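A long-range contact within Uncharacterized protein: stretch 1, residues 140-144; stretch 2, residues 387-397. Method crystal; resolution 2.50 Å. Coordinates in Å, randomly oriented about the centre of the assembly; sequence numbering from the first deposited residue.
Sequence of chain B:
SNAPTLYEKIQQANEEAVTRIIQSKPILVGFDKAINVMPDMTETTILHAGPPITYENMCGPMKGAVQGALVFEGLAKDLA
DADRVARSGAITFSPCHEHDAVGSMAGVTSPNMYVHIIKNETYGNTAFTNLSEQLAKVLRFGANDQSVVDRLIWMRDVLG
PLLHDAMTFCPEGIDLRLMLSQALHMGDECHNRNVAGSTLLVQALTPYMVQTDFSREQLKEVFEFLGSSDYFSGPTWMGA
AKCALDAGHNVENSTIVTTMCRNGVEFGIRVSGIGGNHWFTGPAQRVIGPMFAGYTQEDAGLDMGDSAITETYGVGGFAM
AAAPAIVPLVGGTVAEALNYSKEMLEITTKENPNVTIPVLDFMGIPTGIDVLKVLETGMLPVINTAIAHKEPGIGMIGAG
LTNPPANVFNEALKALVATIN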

ATOM      1  N   ARG B 140      -4.730 -24.875   6.136  1.00 51.40           N
ATOM      2  CA  ARG B 140      -5.968 -24.455   5.481  1.00 51.29           C
ATOM      3  C   ARG B 140      -6.150 -25.069   4.074  1.00 51.00           C
ATOM      4  O   ARG B 140      -7.250 -25.004   3.500  1.00 51.43           O
ATOM      5  CB  ARG B 140      -6.110 -22.931   5.456  1.00 50.82           C
ATOM      6  CG  ARG B 140      -5.301 -22.245   4.393  1.00 51.31           C
ATOM      7  CD  ARG B 140      -5.356 -20.738   4.592  1.00 52.06           C
ATOM      8  NE  ARG B 140      -4.066 -20.116   4.300  1.00 53.15           N
ATOM      9  CZ  ARG B 140      -3.806 -19.432   3.192  1.00 54.32           C
ATOM     10  NH1 ARG B 140      -4.744 -19.251   2.266  1.00 55.13           N
ATOM     11  NH2 ARG B 140      -2.606 -18.915   3.010  1.00 54.84           N
ATOM     12  N   PHE B 141      -5.087 -25.676   3.543  1.00 49.44           N
ATOM     13  CA  PHE B 141      -5.137 -26.361   2.249  1.00 48.26           C
ATOM     14  C   PHE B 141      -5.031 -27.859   2.466  1.00 47.83           C
ATOM     15  O   PHE B 141      -4.884 -28.620   1.516  1.00 46.97           O
ATOM     16  CB  PHE B 141      -3.999 -25.916   1.323  1.00 48.33           C
ATOM     17  CG  PHE B 141      -4.171 -24.544   0.757  1.00 48.26           C
ATOM     18  CD1 PHE B 141      -5.219 -24.263  -0.109  1.00 48.30           C
ATOM     19  CD2 PHE B 141      -3.277 -23.529   1.082  1.00 48.54           C
ATOM     20  CE1 PHE B 141      -5.382 -22.985  -0.646  1.00 48.71           C
ATOM     21  CE2 PHE B 141      -3.424 -22.250   0.549  1.00 48.37           C
ATOM     22  CZ  PHE B 141      -4.480 -21.976  -0.319  1.00 48.29           C
ATOM     23  N   GLY B 142      -5.071 -28.273   3.727  1.00 47.38           N
ATOM     24  CA  GLY B 142      -5.213 -29.683   4.053  1.00 47.39           C
ATOM     25  C   GLY B 142      -3.926 -30.403   4.399  1.00 47.36           C
ATOM     26  O   GLY B 142      -3.963 -31.596   4.720  1.00 46.70           O
ATOM     27  N   ALA B 143      -2.796 -29.683   4.351  1.00 46.87           N
ATOM     28  CA  ALA B 143      -1.479 -30.270   4.634  1.00 46.60           C
ATOM     29  C   ALA B 143      -1.301 -30.578   6.123  1.00 46.92           C
ATOM     30  O   ALA B 143      -1.720 -29.795   6.970  1.00 46.90           O
ATOM     31  CB  ALA B 143      -0.385 -29.351   4.151  1.00 46.04           C
ATOM     32  N   ASN B 144      -0.687 -31.714   6.447  1.00 47.67           N
ATOM     33  CA  ASN B 144      -0.503 -32.096   7.864  1.00 48.59           C
ATOM     34  C   ASN B 144       0.739 -32.917   8.191  1.00 49.28           C
ATOM     35  O   ASN B 144       0.647 -33.930   8.857  1.00 49.69           O
ATOM     36  CB  ASN B 144      -1.762 -32.766   8.445  1.00 47.39           C
ATOM     37  CG  ASN B 144      -2.448 -33.686   7.449  1.00 47.43           C
ATOM     38  OD1 ASN B 144      -1.824 -34.553   6.853  1.00 47.35           O
ATOM     39  ND2 ASN B 144      -3.742 -33.503   7.277  1.00 47.70           N
ATOM     40  N   ILE B 387      -7.708 -20.912  -6.832  1.00 58.04           N
ATOM     41  CA  ILE B 387      -7.993 -22.315  -7.157  1.00 58.64           C
ATOM     42  C   ILE B 387      -7.041 -23.267  -6.408  1.00 57.74           C
ATOM     43  O   ILE B 387      -5.826 -23.071  -6.375  1.00 57.88           O
ATOM     44  CB  ILE B 387      -8.095 -22.576  -8.692  1.00 59.57           C
ATOM     45  CG1 ILE B 387      -6.755 -22.461  -9.381  1.00 60.21           C
ATOM     46  CG2 ILE B 387      -8.967 -21.526  -9.369  1.00 59.95           C
ATOM     47  CD1 ILE B 387      -6.918 -22.211 -10.857  1.00 60.42           C
ATOM     48  N   ALA B 388      -7.609 -24.276  -5.760  1.00 56.42           N
ATOM     49  CA  ALA B 388      -6.848 -25.116  -4.848  1.00 55.45           C
ATOM     50  C   ALA B 388      -6.837 -26.546  -5.344  1.00 54.72           C
ATOM     51  O   ALA B 388      -7.850 -27.040  -5.829  1.00 55.56           O
ATOM     52  CB  ALA B 388      -7.455 -25.056  -3.462  1.00 55.09           C
ATOM     53  N   HIS B 389      -5.708 -27.223  -5.213  1.00 54.05           N
ATOM     54  CA  HIS B 389      -5.632 -28.619  -5.639  1.00 54.01           C
ATOM     55  C   HIS B 389      -6.702 -29.488  -4.972  1.00 53.58           C
ATOM     56  O   HIS B 389      -7.030 -29.303  -3.801  1.00 53.94           O
ATOM     57  CB  HIS B 389      -4.252 -29.186  -5.353  1.00 54.38           C
ATOM     58  CG  HIS B 389      -3.899 -30.353  -6.212  1.00 55.09           C
ATOM     59  ND1 HIS B 389      -2.976 -30.272  -7.233  1.00 55.49           N
ATOM     60  CD2 HIS B 389      -4.354 -31.628  -6.218  1.00 55.07           C
ATOM     61  CE1 HIS B 389      -2.870 -31.450  -7.826  1.00 55.08           C
ATOM     62  NE2 HIS B 389      -3.696 -32.290  -7.227  1.00 55.08           N
ATOM     63  N   LYS B 390      -7.251 -30.436  -5.717  1.00 53.02           N
ATOM     64  CA  LYS B 390      -8.285 -31.319  -5.175  1.00 52.84           C
ATOM     65  C   LYS B 390      -7.688 -32.312  -4.185  1.00 52.56           C
ATOM     66  O   LYS B 390      -8.403 -32.925  -3.403  1.00 52.28           O
ATOM     67  CB  LYS B 390      -9.018 -32.074  -6.293  1.00 52.48           C
ATOM     68  CG  LYS B 390      -8.211 -33.213  -6.887  1.00 51.97           C
ATOM     69  CD  LYS B 390      -8.707 -33.588  -8.271  1.00 52.03           C
ATOM     70  CE  LYS B 390      -7.707 -34.500  -8.983  1.00 52.12           C
ATOM     71  NZ  LYS B 390      -8.268 -35.143 -10.209  1.00 52.05           N
ATOM     72  N   GLU B 391      -6.371 -32.462  -4.233  1.00 52.57           N
ATOM     73  CA  GLU B 391      -5.661 -33.329  -3.304  1.00 52.75           C
ATOM     74  C   GLU B 391      -5.254 -32.565  -2.042  1.00 52.42           C
ATOM     75  O   GLU B 391      -4.911 -31.388  -2.122  1.00 51.66           O
ATOM     76  CB  GLU B 391      -4.427 -33.915  -3.988  1.00 53.14           C
ATOM     77  CG  GLU B 391      -4.676 -35.234  -4.659  1.00 53.61           C
ATOM     78  CD  GLU B 391      -4.500 -36.394  -3.692  1.00 54.28           C
ATOM     79  OE1 GLU B 391      -3.425 -36.496  -3.056  1.00 54.60           O
ATOM     80  OE2 GLU B 391      -5.436 -37.205  -3.559  1.00 54.24           O
ATOM     81  N   PRO B 392      -5.287 -33.243  -0.873  1.00 52.28           N
ATOM     82  CA  PRO B 392      -4.964 -32.617   0.408  1.00 52.35           C
ATOM     83  C   PRO B 392      -3.555 -32.057   0.444  1.00 52.33           C
ATOM     84  O   PRO B 392      -2.590 -32.750   0.131  1.00 51.83           O
ATOM     85  CB  PRO B 392      -5.074 -33.785   1.405  1.00 51.80           C
ATOM     86  CG  PRO B 392      -5.966 -34.743   0.761  1.00 51.36           C
ATOM     87  CD  PRO B 392      -5.628 -34.661  -0.695  1.00 51.59           C
ATOM     88  N   GLY B 393      -3.447 -30.797   0.814  1.00 53.27           N
ATOM     89  CA  GLY B 393      -2.157 -30.222   1.147  1.00 54.75           C
ATOM     90  C   GLY B 393      -1.317 -29.672   0.016  1.00 54.91           C
ATOM     91  O   GLY B 393      -0.336 -28.983   0.258  1.00 55.76           O
ATOM     92  N   ILE B 394      -1.673 -29.967  -1.223  1.00 55.03           N
ATOM     93  CA  ILE B 394      -0.848 -29.488  -2.317  1.00 55.29           C
ATOM     94  C   ILE B 394      -0.936 -27.966  -2.415  1.00 55.90           C
ATOM     95  O   ILE B 394       0.026 -27.302  -2.798  1.00 55.71           O
ATOM     96  CB  ILE B 394      -1.211 -30.178  -3.627  1.00 55.10           C
ATOM     97  CG1 ILE B 394      -0.704 -31.621  -3.584  1.00 54.82           C
ATOM     98  CG2 ILE B 394      -0.623 -29.416  -4.798  1.00 54.71           C
ATOM     99  CD1 ILE B 394      -1.531 -32.595  -4.365  1.00 54.92           C
ATOM    100  N   GLY B 395      -2.095 -27.423  -2.047  1.00 56.39           N
ATOM    101  CA  GLY B 395      -2.266 -25.980  -1.949  1.00 56.38           C
ATOM    102  C   GLY B 395      -2.673 -25.243  -3.215  1.00 56.77           C
ATOM    103  O   GLY B 395      -3.102 -25.843  -4.205  1.00 56.40           O
HETATM  104  N   MSE B 396      -2.532 -23.921  -3.167  1.00 56.80           N
HETATM  105  CA  MSE B 396      -2.918 -23.056  -4.266  1.00 56.84           C
HETATM  106  C   MSE B 396      -2.192 -23.413  -5.561  1.00 55.66           C
HETATM  107  O   MSE B 396      -0.968 -23.519  -5.590  1.00 54.81           O
HETATM  108  CB  MSE B 396      -2.634 -21.609  -3.888  1.00 57.48           C
HETATM  109  CG  MSE B 396      -3.326 -20.602  -4.769  1.00 58.25           C
HETATM  110 SE   MSE B 396      -2.677 -18.792  -4.421  0.60 59.52          SE
HETATM  111  CE  MSE B 396      -3.529 -17.852  -5.914  1.00 58.34           C
ATOM    112  N   ILE B 397      -2.947 -23.621  -6.631  1.00 54.89           N
ATOM    113  CA  ILE B 397      -2.316 -23.919  -7.907  1.00 54.91           C
ATOM    114  C   ILE B 397      -2.847 -23.018  -9.024  1.00 54.30           C
ATOM    115  O   ILE B 397      -2.882 -23.414 -10.186  1.00 54.46           O
ATOM    116  CB  ILE B 397      -2.328 -25.466  -8.273  1.00 55.91           C
ATOM    117  CG1 ILE B 397      -3.673 -25.948  -8.842  1.00 56.30           C
ATOM    118  CG2 ILE B 397      -1.928 -26.318  -7.082  1.00 55.89           C
ATOM    119  CD1 ILE B 397      -4.878 -25.491  -8.061  1.00 56.88           C
TER

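Two short pieces of one chain, at least 247 residues apart in sequence wherever they touch, meet here over a small area: 296 Å² is buried, both sides summed. The contact rests on one aromatic ring, one backbone hydrogen bond and several glycines.

Arg140, in the 3-10 segment that leads into the contact, takes no part in it. Its CA-to-CB bond points away from stretch 2, and although the end of the side chain comes nearer, Arg140 NH1 remains 6.9 Å from Met396 CB.

Phe141 does most of the work. Its CA-to-CB bond points toward stretch 2, and the residue has 106 Å² covered by it, the largest share of any residue in the contact. With chi1 in the m well, the ring lays one face over the backbone of Gly395 and Met396. Gly395 CA lies 3.6 Å from Phe141 CG and 4.0 Å from the ring centroid, 28° off the normal, which makes a CH-pi contact over the face. The backbone angles of Gly395, phi/psi 87/-166, call for glycine, since a CB would be jammed against the carbonyl oxygen of Ile394; the ring itself does not demand it, for an ideal CB on Gly395 would still stand 3.9 Å from Phe141 CD2. Farther round the ring, Phe141 CZ meets Met396 CB at 4.0 Å, while the rest of this selenomethionine side chain leads away. Ala388 adds its methyl group, with CB 4.1 Å from Phe141 CE1, an oblique approach. Ala388 and Met396 come from two strand segments joined by Ile397 N to Ile387 O at 2.9 Å, with a further hydrogen bond from His389 N to Gly395 O at 3.1 Å in the loop residues just beyond, so the ring packs against a paired backbone.

The same residue supplies the polar link. Gly393 N donates to Phe141 O at 2.7 Å, with an angle of 142° at the hydrogen: short, though not straight. The donor lies within the type II turn from Glu391 to Ile394, where Gly393 has a positive phi of 86°, a value that favours glycine.

Gly142 follows with phi/psi of 99/-1, angles that by themselves call for glycine. The approach adds a second constraint: an ideal CB would point toward stretch 2, only 3.2 Å from Gly393 N and 3.4 Å from Pro392 CA, both tight. Its carbonyl meets the proline more loosely, with Gly142 O 4.1 Å from Pro392 CB.

At Ala143 the backbones come closest in register, its CA 3.6 Å from Gly393 CA, and Ala143 N is 3.3 Å from Gly393 CA. An ideal CB on Gly393 would sit 2.9 Å from Ala143 CA, a clash. Glycine there thus answers to both the turn and the neighbour. Beyond it, Asn144 is out of contact, its ND2 still 6.0 Å from Pro392 CB.

The rule to read here is economical: one aromatic covers a glycine, its carbonyl accepts a hydrogen bond from a turn amide, and the missing side chains of Gly142 and Gly393 let the two backbones close up.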